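Local coordinates for protein ACDH-11, isoform b (Caenorhabditis elegans, PDB 4Y9J) that belongs to the acyl-CoA dehydrogenase family and binds flavin-adenine dinucleotide and UCC within an assembly of four chains, at residues 394-399 and 461-466; 455-460 and 525-530; 500-505 and 529-534; 504-509 and 518-523. One frame throughout, in Å; residues are numbered along the deposited sequence.

Contact 1 of 4, residues 394-399 and 461-466; sequences MLRLIT and SGKENI. With UCC (S-{(3S,5R,9R)-1-[(2R,3S,4R,5R)-5-(6-amino-9H-purin-9-yl)-4-hydroxy-3-(phosphonooxy)tetrahydrofuran-2-yl]-3,5,9-trihydroxy-8,8-dimethyl-3,5-dioxido-10,14-dioxo-2,4,6-trioxa-11,15-diaza-3lambda~5~,5lambda~5~-diphosphaheptadecan-17-yl} undecanethioate), chain F.
The side chain of Lys-463 runs in from the loop after helix 449-461 and crosses Arg-396 of helix 389-419 at about a right angle. Its NZ comes to rest beside the aliphatic part of the arginine, 3.4 Å from Arg-396 CG. From there NZ gives a proton to a water (2.7 Å), which also accepts from Arg-396 NE (2.9 Å) and lies at the edge of the guanidinium, in its plane. The two cationic nitrogens, Arg-396 NE and Lys-463 NZ, are 3.8 Å apart. With CG anti to the backbone N (chi1 178°) and a bend at chi2, Arg-396 lays its guanidinium flat against the purine of UCC: UCC N1 sits over the centre of one face, 3.2 Å above the plane. Asp-455 of helix 449-461 takes NH2 in a salt bridge and so helps fix the rotation of the group. Deeper in, Ile-466 faces the helix. Its CG2 meets Leu-397 CD2 at 4.1 Å, the two side chains running obliquely, while bends at chi2 and chi3 turn the Met-394 methyl CE back to 3.9 Å from Ile-466 O. The contact thus joins an apolar floor of Ile-466, Leu-397 and Met-394 to a hydrated, cationic margin, where the shared water and the Asp-455 carboxylate probably help accommodate the lysine ammonium beside the arginine that stacks on the purine.

Contact 2 of 4, residues 455-460 and 525-530; sequences DVLRVF and RHIAFT. With UCC (S-{(3S,5R,9R)-1-[(2R,3S,4R,5R)-5-(6-amino-9H-purin-9-yl)-4-hydroxy-3-(phosphonooxy)tetrahydrofuran-2-yl]-3,5,9-trihydroxy-8,8-dimethyl-3,5-dioxido-10,14-dioxo-2,4,6-trioxa-11,15-diaza-3lambda~5~,5lambda~5~-diphosphaheptadecan-17-yl} undecanethioate), chain F.
Val-456 lays its CG2 methyl against the CB of Ala-528, 4.1 Å away, at the nearest backbone approach of segments 455-460 and 525-530. With CG1 anti to the backbone N (chi1 172°), CG2 lies beside that N and is the nearer methyl to the alanine. One residue on, Leu-457 starts off to one side of the second helix, yet its CD2 reaches Ile-527 CD1 at 4.2 Å. The small side chain of Ala-528 is consistent with the close approach of the backbones, the CA atoms of Val-456 and Ala-528 being 6.6 Å apart. Arg-458 projects to UCC instead. A bend at chi3 carries its guanidinium there, so that UCC O12 lies at the edge in plane, bonded by NE and by NH2 (both 3.0 Å), while UCC C8 lies over one face, offset toward the rim. NH1 and NH2 also reach UCC OP3. On the protein side NH1 forms a salt bridge to Asp-455 OD1 (2.7 Å, 159°), meeting that oxygen on its anti side, 22° out of the carboxylate plane. One helix therefore joins an apolar seam to a charged ligand site: Asp-455, whose OD1 is shared with Arg-396, probably helps to orient Arg-458, which probably offsets the diphosphate's negative charge.

Contact 3 of 4, residues 500-505 and 529-534; sequences KQLQKL and FTIARI
No flat group enters the contact of Leu-502 with Ile-531; those of the two segments that matter lie round the flank of helix 524-545. The Arg-533 guanidinium has Phe-529 CB over one face, 3.7 Å above the plane and offset toward the rim, and the Phe-529 ring has Arg-525 CG over one of its own faces while meeting Tyr-405 edge-to-face. Arg-533 NE bonds to Leu-567 O, and its NH2 makes a weak bond to Thr-530 OG1, a hydroxyl held more firmly by His-526 O. The contact itself is carried by one methyl. Leu-502 turns CG anti to the backbone N (chi1 172°) and thrusts CD2 at the facing helix, where it meets Ile-531 CG1 at 4.1 Å, Ile-534 CD1 at 4.2 Å and Thr-530 CG2 at 4.4 Å. Leu-502 and Ile-531 cross at about a right angle, methyl against the flank of the isoleucine chain. The axes of the two segments come no closer than 11.3 Å, so side chains, not backbones, do the touching, and Phe-470 of helix 466-478 packs on both isoleucines. Segments 500-505 and 529-534 run at 153° to each other, an antiparallel pairing of helices 486-512 and 524-545 in the helical C-terminal region of this acyl-CoA dehydrogenase family member.

Contact 4 of 4, residues 504-509 and 518-523; sequences KLLVKA and TRIDSV
Ala-509, Ile-520 and Thr-518 close an antiparallel helical (alpha-alpha) hairpin: the first sits near the C-terminal end of helix 486-512, the other two on the loop that leads back into helix 524-545. Ala-509 is the most covered of the three and points its CB at the loop. That methyl is met by Thr-518 CG2 at 4.3 Å and by Ile-520 CD1 at 4.4 Å, so two loop residues share one small target. The threonine contributes its methyl branch here. Ile-520 extends CG1 anti to its backbone N (chi1 -173°), which sends CD1 out toward the helix; there it also finds Leu-506 CD2 at 4.1 Å, the two side chains crossing at about a right angle. Ile-527 of helix 524-545 packs on both Leu-506 and Ile-520, while Phe-575 lies against Ala-509. No hydrogen bond spans the two segments, so the closure of the hairpin rests here on apolar touch. The loop has its own ties: Ser-522 N bonds to Arg-519 O, and Val-523, at the N-cap position of helix 524-545, bonds its N to Ile-520 O. Pro-352 of the second subunit packs on Arg-519 and Asp-521. These two form a side-on salt bridge, NE to OD1 and NH2 to OD2, both oxygens being met on the syn side, with NH2 and OD2 2.7 Å apart and an N-H...O angle of 164°.

In the fold
Contacts 1 and 2 both touch UCC, one supplying an arginine beneath the purine and the other an arginine for its diphosphate; their centres lie 10 Å apart and their segments alternate along the chain. Contact 3 continues along helix 524-545 from contact 2, with Phe-460 CZ 3.6 Å from Ile-531 CD1, and it touches contact 1 through Leu-397 CD2 and Ile-531 CG2 (4.1 Å). Contact 4 lies farther along helix 486-512, sharing Lys-504 and Leu-505 with contact 3, and meets contact 2 where Ile-527 CD1 packs on Ile-520 CG1 at 3.6 Å. The bound flavin-adenine dinucleotide is farther off, about 9 Å from the Leu-457 side chain and about 12 Å from that of Ile-520. Contacts 2 and 4 also reach the second subunit.

Contact 1 of 4, residues 394-399 and 461-466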
# COMPACT_ATOMS: atom_id res chain seq x y z
N MET B 394 -10.99 43.96 23.23
CA MET B 394 -10.83 42.61 23.73
C MET B 394 -11.03 41.55 22.64
O MET B 394 -10.40 40.48 22.70
CB MET B 394 -11.76 42.35 24.92
CG MET B 394 -11.34 43.06 26.19
SD MET B 394 -9.59 42.85 26.53
CE MET B 394 -8.89 44.34 25.81
N LEU B 395 -11.85 41.83 21.63
CA LEU B 395 -11.97 40.89 20.49
C LEU B 395 -10.66 40.80 19.74
O LEU B 395 -10.21 39.71 19.41
CB LEU B 395 -13.05 41.32 19.50
CG LEU B 395 -13.29 40.48 18.24
CD1 LEU B 395 -13.45 38.98 18.48
CD2 LEU B 395 -14.47 41.07 17.48
N ARG B 396 -10.01 41.93 19.52
CA ARG B 396 -8.77 41.92 18.73
C ARG B 396 -7.63 41.26 19.48
O ARG B 396 -6.81 40.53 18.86
CB ARG B 396 -8.39 43.36 18.33
CG ARG B 396 -7.07 43.42 17.56
CD ARG B 396 -7.09 42.80 16.17
NE ARG B 396 -5.78 42.86 15.51
CZ ARG B 396 -4.87 41.87 15.51
NH1 ARG B 396 -5.11 40.68 16.09
NH2 ARG B 396 -3.70 42.07 14.89
N LEU B 397 -7.63 41.45 20.79
CA LEU B 397 -6.61 40.88 21.69
C LEU B 397 -6.82 39.37 21.92
O LEU B 397 -5.86 38.57 21.87
CB LEU B 397 -6.64 41.58 23.04
CG LEU B 397 -5.72 40.96 24.07
CD1 LEU B 397 -4.28 41.09 23.57
CD2 LEU B 397 -5.92 41.59 25.44
N ILE B 398 -8.06 38.98 22.22
CA ILE B 398 -8.36 37.60 22.59
C ILE B 398 -8.12 36.55 21.50
O ILE B 398 -7.78 35.44 21.80
CB ILE B 398 -9.76 37.47 23.20
CG1 ILE B 398 -9.85 36.22 24.07
CG2 ILE B 398 -10.83 37.42 22.13
CD1 ILE B 398 -11.16 36.11 24.80
N THR B 399 -8.27 36.93 20.24
CA THR B 399 -8.23 36.00 19.17
C THR B 399 -6.85 35.33 19.09
O THR B 399 -6.76 34.07 19.15
CB THR B 399 -8.66 36.70 17.87
OG1 THR B 399 -10.04 36.94 17.96
CG2 THR B 399 -8.47 35.78 16.74
N SER B 461 0.77 47.71 20.04
CA SER B 461 1.52 48.71 19.30
C SER B 461 0.78 49.78 18.52
O SER B 461 1.38 50.78 18.20
CB SER B 461 2.43 47.96 18.32
OG SER B 461 3.35 47.21 19.07
N GLY B 462 -0.46 49.57 18.13
CA GLY B 462 -1.14 50.59 17.33
C GLY B 462 -1.03 51.86 18.15
O GLY B 462 -0.31 52.81 17.79
N LYS B 463 -1.87 51.96 19.18
CA LYS B 463 -3.27 51.65 19.02
C LYS B 463 -4.10 52.64 19.87
O LYS B 463 -3.92 53.89 19.82
CB LYS B 463 -3.55 50.17 19.35
CG LYS B 463 -4.81 49.63 18.65
CD LYS B 463 -4.59 48.23 18.02
CE LYS B 463 -5.81 47.86 17.21
NZ LYS B 463 -5.66 46.45 16.79
N GLU B 464 -5.06 52.07 20.59
CA GLU B 464 -5.63 52.63 21.78
C GLU B 464 -5.08 51.77 22.92
O GLU B 464 -4.32 50.80 22.70
CB GLU B 464 -7.17 52.59 21.73
CG GLU B 464 -7.82 52.79 20.35
CD GLU B 464 -7.96 51.49 19.55
OE1 GLU B 464 -7.52 50.42 20.01
OE2 GLU B 464 -8.51 51.55 18.43
N ASN B 465 -5.46 52.12 24.13
CA ASN B 465 -4.89 51.54 25.32
C ASN B 465 -5.46 50.15 25.59
O ASN B 465 -6.41 49.98 26.38
CB ASN B 465 -5.09 52.46 26.53
CG ASN B 465 -4.08 52.17 27.61
OD1 ASN B 465 -3.56 51.04 27.72
ND2 ASN B 465 -3.75 53.18 28.39
N ILE B 466 -4.86 49.16 24.91
CA ILE B 466 -5.32 47.77 25.03
C ILE B 466 -5.14 47.32 26.47
O ILE B 466 -5.99 46.66 27.03
CB ILE B 466 -4.63 46.78 24.02
CG1 ILE B 466 -5.27 46.85 22.64
CG2 ILE B 466 -4.90 45.38 24.43
CD1 ILE B 466 -4.83 48.07 21.87
OA1 UCC F . -2.30 27.72 7.86
CA1 UCC F . -3.27 27.97 7.04
CA2 UCC F . -4.50 27.11 6.72
CA3 UCC F . -4.88 25.99 7.64
CA4 UCC F . -6.43 25.92 7.85
CA5 UCC F . -6.77 26.31 9.30
CA6 UCC F . -7.81 25.41 9.88
CA7 UCC F . -8.15 25.79 11.31
CA8 UCC F . -9.29 24.87 11.48
CA9 UCC F . -9.40 24.06 12.66
C10 UCC F . -9.28 22.62 12.41
C11 UCC F . -8.04 22.29 13.22
S UCC F . -3.39 29.32 6.06
CP1 UCC F . -1.91 30.37 6.32
CP2 UCC F . -1.75 30.91 7.71
NP1 UCC F . -0.72 31.96 7.79
CP3 UCC F . -0.70 32.71 8.90
OP1 UCC F . -1.39 32.50 9.89
CP4 UCC F . 0.20 33.93 8.87
CP5 UCC F . 1.10 33.92 10.11
NP2 UCC F . 1.76 35.22 10.06
CP6 UCC F . 1.23 36.35 10.52
OP2 UCC F . 0.17 36.40 11.15
CP8 UCC F . 2.10 37.58 10.34
OP3 UCC F . 2.10 38.35 11.58
CPB UCC F . 1.61 38.60 9.34
CP7 UCC F . 0.12 38.98 9.31
CP9 UCC F . 1.47 37.69 8.04
CPA UCC F . 2.73 39.49 8.73
O7 UCC F . 2.16 40.38 7.74
P2 UCC F . 2.94 41.74 7.33
O21 UCC F . 2.18 42.47 6.24
O22 UCC F . 4.42 41.37 7.25
O6 UCC F . 2.82 42.54 8.75
P1 UCC F . 2.09 43.92 9.06
O11 UCC F . 2.65 45.08 8.25
O12 UCC F . 2.14 43.98 10.55
O5' UCC F . 0.55 43.54 8.55
C5' UCC F . -0.07 44.29 7.48
C4' UCC F . -1.45 44.84 7.89
C3' UCC F . -1.34 45.79 9.08
O3' UCC F . -2.38 46.72 8.90
P3 UCC F . -2.11 48.25 8.64
O33 UCC F . -3.50 48.78 8.41
O32 UCC F . -1.35 48.29 7.33
O31 UCC F . -1.36 48.72 9.92
C2' UCC F . -1.63 44.95 10.32
O2' UCC F . -2.29 45.64 11.38
O4' UCC F . -2.30 43.76 8.32
C1' UCC F . -2.63 43.98 9.68
N9 UCC F . -2.80 42.70 10.38
C4 UCC F . -3.91 42.41 11.06
N3 UCC F . -5.10 43.01 11.28
C8 UCC F . -1.89 41.70 10.49
N7 UCC F . -2.41 40.71 11.22
C5 UCC F . -3.66 41.07 11.60
C6 UCC F . -4.79 40.45 12.35
N6 UCC F . -4.62 39.21 12.88
N1 UCC F . -5.92 41.19 12.55
C2 UCC F . -6.05 42.43 12.02
O HOH W 1 -6.34 45.51 14.38

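Contact 2 of 4, residues 455-460 and 525-530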
# COMPACT_ATOMS: atom_id res chain seq x y z
N ASP B 455 1.85 38.86 17.34
CA ASP B 455 0.60 39.54 16.96
C ASP B 455 -0.00 40.15 18.19
O ASP B 455 -0.55 41.27 18.12
CB ASP B 455 -0.40 38.59 16.30
CG ASP B 455 -1.68 39.32 15.82
OD1 ASP B 455 -1.54 40.32 15.07
OD2 ASP B 455 -2.84 38.93 16.17
N VAL B 456 0.10 39.47 19.32
CA VAL B 456 -0.36 40.10 20.54
C VAL B 456 0.36 41.46 20.75
O VAL B 456 -0.25 42.50 21.18
CB VAL B 456 -0.18 39.17 21.75
CG1 VAL B 456 -0.48 39.92 23.03
CG2 VAL B 456 -1.10 37.97 21.66
N LEU B 457 1.67 41.45 20.49
CA LEU B 457 2.45 42.69 20.57
C LEU B 457 2.04 43.72 19.48
O LEU B 457 1.99 44.91 19.74
CB LEU B 457 3.95 42.39 20.51
CG LEU B 457 4.50 41.57 21.68
CD1 LEU B 457 6.01 41.59 21.54
CD2 LEU B 457 4.08 42.09 23.07
N ARG B 458 1.76 43.28 18.26
CA ARG B 458 1.21 44.20 17.28
C ARG B 458 -0.09 44.84 17.82
O ARG B 458 -0.35 46.06 17.60
CB ARG B 458 0.97 43.45 15.97
CG ARG B 458 0.19 44.24 14.90
CD ARG B 458 -0.36 43.26 13.85
NE ARG B 458 0.70 42.82 12.95
CZ ARG B 458 1.19 41.58 12.84
NH1 ARG B 458 0.72 40.53 13.54
NH2 ARG B 458 2.19 41.38 11.98
N VAL B 459 -0.92 44.04 18.51
CA VAL B 459 -2.15 44.57 19.12
C VAL B 459 -1.87 45.74 20.05
O VAL B 459 -2.56 46.78 19.99
CB VAL B 459 -3.03 43.48 19.78
CG1 VAL B 459 -4.28 44.14 20.38
CG2 VAL B 459 -3.48 42.51 18.72
N PHE B 460 -0.88 45.60 20.91
CA PHE B 460 -0.48 46.70 21.86
C PHE B 460 0.19 47.93 21.20
O PHE B 460 0.08 49.05 21.67
CB PHE B 460 0.43 46.12 22.93
CG PHE B 460 -0.29 45.22 23.90
CD1 PHE B 460 -1.25 45.72 24.74
CD2 PHE B 460 0.01 43.90 24.01
CE1 PHE B 460 -1.90 44.91 25.66
CE2 PHE B 460 -0.62 43.10 24.94
CZ PHE B 460 -1.59 43.58 25.73
N ARG B 525 5.97 35.42 24.30
CA ARG B 525 5.15 34.31 24.68
C ARG B 525 4.73 34.36 26.15
O ARG B 525 3.61 34.02 26.51
CB ARG B 525 5.88 32.94 24.33
CG ARG B 525 5.02 31.77 24.66
CD ARG B 525 5.73 30.41 24.57
NE ARG B 525 6.10 30.07 23.22
CZ ARG B 525 6.22 28.81 22.79
NH1 ARG B 525 5.98 27.77 23.61
NH2 ARG B 525 6.57 28.61 21.55
N HIS B 526 5.64 34.79 27.02
CA HIS B 526 5.33 34.92 28.43
C HIS B 526 4.23 35.98 28.67
O HIS B 526 3.36 35.77 29.46
CB HIS B 526 6.57 35.26 29.23
CG HIS B 526 7.64 34.22 29.15
ND1 HIS B 526 8.42 34.02 28.02
CD2 HIS B 526 8.07 33.32 30.05
CE1 HIS B 526 9.29 33.04 28.25
NE2 HIS B 526 9.09 32.59 29.47
N ILE B 527 4.31 37.10 27.96
CA ILE B 527 3.28 38.16 27.99
C ILE B 527 1.94 37.56 27.51
O ILE B 527 0.95 37.64 28.25
CB ILE B 527 3.69 39.37 27.12
CG1 ILE B 527 4.91 40.04 27.72
CG2 ILE B 527 2.50 40.35 26.92
CD1 ILE B 527 5.55 41.14 26.89
N ALA B 528 1.92 36.91 26.35
CA ALA B 528 0.71 36.33 25.82
C ALA B 528 0.07 35.30 26.77
O ALA B 528 -1.14 35.31 26.98
CB ALA B 528 0.91 35.78 24.42
N PHE B 529 0.89 34.40 27.35
CA PHE B 529 0.38 33.39 28.28
C PHE B 529 -0.20 34.03 29.58
O PHE B 529 -1.14 33.51 30.16
CB PHE B 529 1.53 32.48 28.67
CG PHE B 529 1.80 31.31 27.75
CD1 PHE B 529 1.56 31.34 26.40
CD2 PHE B 529 2.47 30.16 28.27
CE1 PHE B 529 1.79 30.23 25.57
CE2 PHE B 529 2.75 29.07 27.42
CZ PHE B 529 2.40 29.10 26.08
N THR B 530 0.43 35.09 30.07
CA THR B 530 -0.06 35.76 31.27
C THR B 530 -1.43 36.35 31.02
O THR B 530 -2.31 36.24 31.85
CB THR B 530 0.90 36.83 31.74
OG1 THR B 530 2.17 36.22 31.99
CG2 THR B 530 0.38 37.51 32.99
OA1 UCC F . -2.30 27.72 7.86
CA1 UCC F . -3.27 27.97 7.04
CA2 UCC F . -4.50 27.11 6.72
CA3 UCC F . -4.88 25.99 7.64
CA4 UCC F . -6.43 25.92 7.85
CA5 UCC F . -6.77 26.31 9.30
CA6 UCC F . -7.81 25.41 9.88
CA7 UCC F . -8.15 25.79 11.31
CA8 UCC F . -9.29 24.87 11.48
CA9 UCC F . -9.40 24.06 12.66
C10 UCC F . -9.28 22.62 12.41
C11 UCC F . -8.04 22.29 13.22
S UCC F . -3.39 29.32 6.06
CP1 UCC F . -1.91 30.37 6.32
CP2 UCC F . -1.75 30.91 7.71
NP1 UCC F . -0.72 31.96 7.79
CP3 UCC F . -0.70 32.71 8.90
OP1 UCC F . -1.39 32.50 9.89
CP4 UCC F . 0.20 33.93 8.87
CP5 UCC F . 1.10 33.92 10.11
NP2 UCC F . 1.76 35.22 10.06
CP6 UCC F . 1.23 36.35 10.52
OP2 UCC F . 0.17 36.40 11.15
CP8 UCC F . 2.10 37.58 10.34
OP3 UCC F . 2.10 38.35 11.58
CPB UCC F . 1.61 38.60 9.34
CP7 UCC F . 0.12 38.98 9.31
CP9 UCC F . 1.47 37.69 8.04
CPA UCC F . 2.73 39.49 8.73
O7 UCC F . 2.16 40.38 7.74
P2 UCC F . 2.94 41.74 7.33
O21 UCC F . 2.18 42.47 6.24
O22 UCC F . 4.42 41.37 7.25
O6 UCC F . 2.82 42.54 8.75
P1 UCC F . 2.09 43.92 9.06
O11 UCC F . 2.65 45.08 8.25
O12 UCC F . 2.14 43.98 10.55
O5' UCC F . 0.55 43.54 8.55
C5' UCC F . -0.07 44.29 7.48
C4' UCC F . -1.45 44.84 7.89
C3' UCC F . -1.34 45.79 9.08
O3' UCC F . -2.38 46.72 8.90
P3 UCC F . -2.11 48.25 8.64
O33 UCC F . -3.50 48.78 8.41
O32 UCC F . -1.35 48.29 7.33
O31 UCC F . -1.36 48.72 9.92
C2' UCC F . -1.63 44.95 10.32
O2' UCC F . -2.29 45.64 11.38
O4' UCC F . -2.30 43.76 8.32
C1' UCC F . -2.63 43.98 9.68
N9 UCC F . -2.80 42.70 10.38
C4 UCC F . -3.91 42.41 11.06
N3 UCC F . -5.10 43.01 11.28
C8 UCC F . -1.89 41.70 10.49
N7 UCC F . -2.41 40.71 11.22
C5 UCC F . -3.66 41.07 11.60
C6 UCC F . -4.79 40.45 12.35
N6 UCC F . -4.62 39.21 12.88
N1 UCC F . -5.92 41.19 12.55
C2 UCC F . -6.05 42.43 12.02

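Contact 3 of 4, residues 500-505 and 529-534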
# COMPACT_ATOMS: atom_id res chain seq x y z
N LYS B 500 -1.77 43.41 38.16
CA LYS B 500 -1.03 44.64 38.60
C LYS B 500 0.45 44.52 38.24
O LYS B 500 1.08 45.42 37.68
CB LYS B 500 -1.19 44.87 40.06
CG LYS B 500 -0.66 46.22 40.34
CD LYS B 500 -0.54 46.42 41.82
CE LYS B 500 -0.05 47.83 42.04
NZ LYS B 500 -1.08 48.63 42.75
N GLN B 501 0.97 43.31 38.46
CA GLN B 501 2.35 43.02 38.09
C GLN B 501 2.65 43.08 36.58
O GLN B 501 3.64 43.66 36.21
CB GLN B 501 2.78 41.67 38.67
CG GLN B 501 4.22 41.26 38.33
CD GLN B 501 5.31 42.15 38.91
OE1 GLN B 501 6.45 41.73 39.00
NE2 GLN B 501 4.99 43.38 39.25
N LEU B 502 1.76 42.56 35.74
CA LEU B 502 1.89 42.70 34.29
C LEU B 502 1.91 44.17 33.83
O LEU B 502 2.71 44.59 33.00
CB LEU B 502 0.73 41.99 33.61
CG LEU B 502 0.56 42.18 32.11
CD1 LEU B 502 1.73 41.54 31.35
CD2 LEU B 502 -0.73 41.51 31.66
N GLN B 503 0.96 44.94 34.33
CA GLN B 503 0.85 46.36 33.97
C GLN B 503 2.15 47.07 34.32
O GLN B 503 2.75 47.79 33.51
CB GLN B 503 -0.29 46.99 34.77
CG GLN B 503 -1.66 46.43 34.44
CD GLN B 503 -2.75 46.96 35.36
OE1 GLN B 503 -2.53 47.24 36.54
NE2 GLN B 503 -3.95 47.08 34.80
N LYS B 504 2.61 46.79 35.53
CA LYS B 504 3.84 47.35 36.04
C LYS B 504 5.03 47.04 35.12
O LYS B 504 5.80 47.94 34.74
CB LYS B 504 4.07 46.83 37.45
CG LYS B 504 4.87 47.74 38.31
CD LYS B 504 6.31 47.30 38.35
CE LYS B 504 7.08 48.27 39.25
NZ LYS B 504 8.06 47.44 39.98
N LEU B 505 5.14 45.77 34.70
CA LEU B 505 6.21 45.33 33.81
C LEU B 505 6.15 45.98 32.45
O LEU B 505 7.16 46.46 31.94
CB LEU B 505 6.18 43.80 33.65
CG LEU B 505 6.63 43.09 34.93
CD1 LEU B 505 6.38 41.60 34.90
CD2 LEU B 505 8.10 43.36 35.19
N PHE B 529 0.89 34.40 27.35
CA PHE B 529 0.38 33.39 28.28
C PHE B 529 -0.20 34.03 29.58
O PHE B 529 -1.14 33.51 30.16
CB PHE B 529 1.53 32.48 28.67
CG PHE B 529 1.80 31.31 27.75
CD1 PHE B 529 1.56 31.34 26.40
CD2 PHE B 529 2.47 30.16 28.27
CE1 PHE B 529 1.79 30.23 25.57
CE2 PHE B 529 2.75 29.07 27.42
CZ PHE B 529 2.40 29.10 26.08
N THR B 530 0.43 35.09 30.07
CA THR B 530 -0.06 35.76 31.27
C THR B 530 -1.43 36.35 31.02
O THR B 530 -2.31 36.24 31.85
CB THR B 530 0.90 36.83 31.74
OG1 THR B 530 2.17 36.22 31.99
CG2 THR B 530 0.38 37.51 32.99
N ILE B 531 -1.61 36.95 29.85
CA ILE B 531 -2.91 37.46 29.44
C ILE B 531 -3.95 36.31 29.43
O ILE B 531 -5.07 36.42 30.06
CB ILE B 531 -2.82 38.20 28.09
CG1 ILE B 531 -2.01 39.46 28.29
CG2 ILE B 531 -4.24 38.57 27.58
CD1 ILE B 531 -1.62 40.22 27.04
N ALA B 532 -3.57 35.22 28.79
CA ALA B 532 -4.48 34.10 28.68
C ALA B 532 -4.92 33.65 30.05
O ALA B 532 -6.07 33.46 30.28
CB ALA B 532 -3.84 32.95 27.93
N ARG B 533 -3.98 33.51 30.98
CA ARG B 533 -4.31 32.95 32.29
C ARG B 533 -5.12 33.92 33.16
O ARG B 533 -5.96 33.49 33.93
CB ARG B 533 -3.05 32.54 33.01
CG ARG B 533 -2.36 31.39 32.29
CD ARG B 533 -1.06 30.91 32.91
NE ARG B 533 -0.01 31.95 32.92
CZ ARG B 533 1.27 31.84 32.52
NH1 ARG B 533 1.75 30.64 32.02
NH2 ARG B 533 2.08 32.95 32.65
N ILE B 534 -4.78 35.21 33.11
CA ILE B 534 -5.52 36.23 33.83
C ILE B 534 -6.97 36.25 33.34
O ILE B 534 -7.92 36.28 34.15
CB ILE B 534 -4.85 37.63 33.67
CG1 ILE B 534 -3.54 37.64 34.50
CG2 ILE B 534 -5.79 38.77 34.15
CD1 ILE B 534 -2.67 38.86 34.30

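Contact 4 of 4, residues 504-509 and 518-523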
# COMPACT_ATOMS: atom_id res chain seq x y z
N LYS B 504 2.61 46.79 35.53
CA LYS B 504 3.84 47.35 36.04
C LYS B 504 5.03 47.04 35.12
O LYS B 504 5.80 47.94 34.74
CB LYS B 504 4.07 46.83 37.45
CG LYS B 504 4.87 47.74 38.31
CD LYS B 504 6.31 47.30 38.35
CE LYS B 504 7.08 48.27 39.25
NZ LYS B 504 8.06 47.44 39.98
N LEU B 505 5.14 45.77 34.70
CA LEU B 505 6.21 45.33 33.81
C LEU B 505 6.15 45.98 32.45
O LEU B 505 7.16 46.46 31.94
CB LEU B 505 6.18 43.80 33.65
CG LEU B 505 6.63 43.09 34.93
CD1 LEU B 505 6.38 41.60 34.90
CD2 LEU B 505 8.10 43.36 35.19
N LEU B 506 4.96 46.03 31.88
CA LEU B 506 4.79 46.62 30.57
C LEU B 506 5.02 48.12 30.57
O LEU B 506 5.52 48.66 29.58
CB LEU B 506 3.42 46.26 29.99
CG LEU B 506 3.23 44.75 29.79
CD1 LEU B 506 1.83 44.43 29.31
CD2 LEU B 506 4.26 44.28 28.79
N VAL B 507 4.68 48.77 31.68
CA VAL B 507 5.00 50.20 31.86
C VAL B 507 6.52 50.39 31.93
O VAL B 507 7.06 51.30 31.32
CB VAL B 507 4.27 50.82 33.10
CG1 VAL B 507 4.80 52.21 33.43
CG2 VAL B 507 2.77 50.90 32.83
N LYS B 508 7.23 49.52 32.63
CA LYS B 508 8.69 49.66 32.66
C LYS B 508 9.32 49.49 31.27
O LYS B 508 10.38 50.06 31.00
CB LYS B 508 9.34 48.62 33.58
CG LYS B 508 9.12 48.79 35.08
CD LYS B 508 10.09 47.94 35.88
CE LYS B 508 11.54 48.37 35.64
NZ LYS B 508 12.23 48.66 36.91
N ALA B 509 8.73 48.62 30.43
CA ALA B 509 9.31 48.30 29.13
C ALA B 509 9.15 49.42 28.10
O ALA B 509 10.03 49.69 27.30
CB ALA B 509 8.72 47.00 28.60
N THR B 518 16.33 46.87 25.93
CA THR B 518 15.12 46.11 26.27
C THR B 518 14.61 45.43 25.02
O THR B 518 14.60 46.03 23.94
CB THR B 518 14.07 47.08 26.84
OG1 THR B 518 14.61 47.67 28.03
CG2 THR B 518 12.78 46.43 27.15
N ARG B 519 14.23 44.16 25.14
CA ARG B 519 13.75 43.35 23.99
C ARG B 519 12.45 42.67 24.41
O ARG B 519 12.44 41.54 24.86
CB ARG B 519 14.80 42.33 23.53
CG ARG B 519 16.11 42.95 23.05
CD ARG B 519 16.24 43.38 21.58
NE ARG B 519 15.45 42.61 20.57
CZ ARG B 519 15.85 42.35 19.29
NH1 ARG B 519 17.08 42.73 18.87
NH2 ARG B 519 15.05 41.68 18.41
N ILE B 520 11.34 43.39 24.25
CA ILE B 520 10.05 42.89 24.66
C ILE B 520 9.67 41.69 23.80
O ILE B 520 8.93 40.81 24.25
CB ILE B 520 8.95 44.00 24.55
CG1 ILE B 520 7.63 43.51 25.14
CG2 ILE B 520 8.76 44.43 23.09
CD1 ILE B 520 6.66 44.62 25.51
N ASP B 521 10.14 41.68 22.55
CA ASP B 521 9.93 40.57 21.67
C ASP B 521 10.42 39.22 22.25
O ASP B 521 9.81 38.20 22.00
CB ASP B 521 10.56 40.81 20.28
CG ASP B 521 12.03 41.23 20.34
OD1 ASP B 521 12.38 42.22 21.03
OD2 ASP B 521 12.83 40.66 19.57
N SER B 522 11.51 39.26 23.01
CA SER B 522 12.11 38.08 23.65
C SER B 522 11.13 37.38 24.56
O SER B 522 11.10 36.12 24.64
CB SER B 522 13.38 38.46 24.45
OG SER B 522 14.06 37.24 24.63
N VAL B 523 10.26 38.18 25.19
CA VAL B 523 9.32 37.66 26.18
C VAL B 523 7.90 37.65 25.66
O VAL B 523 6.94 37.56 26.42
CB VAL B 523 9.43 38.39 27.53
CG1 VAL B 523 10.79 38.10 28.18
CG2 VAL B 523 9.27 39.90 27.39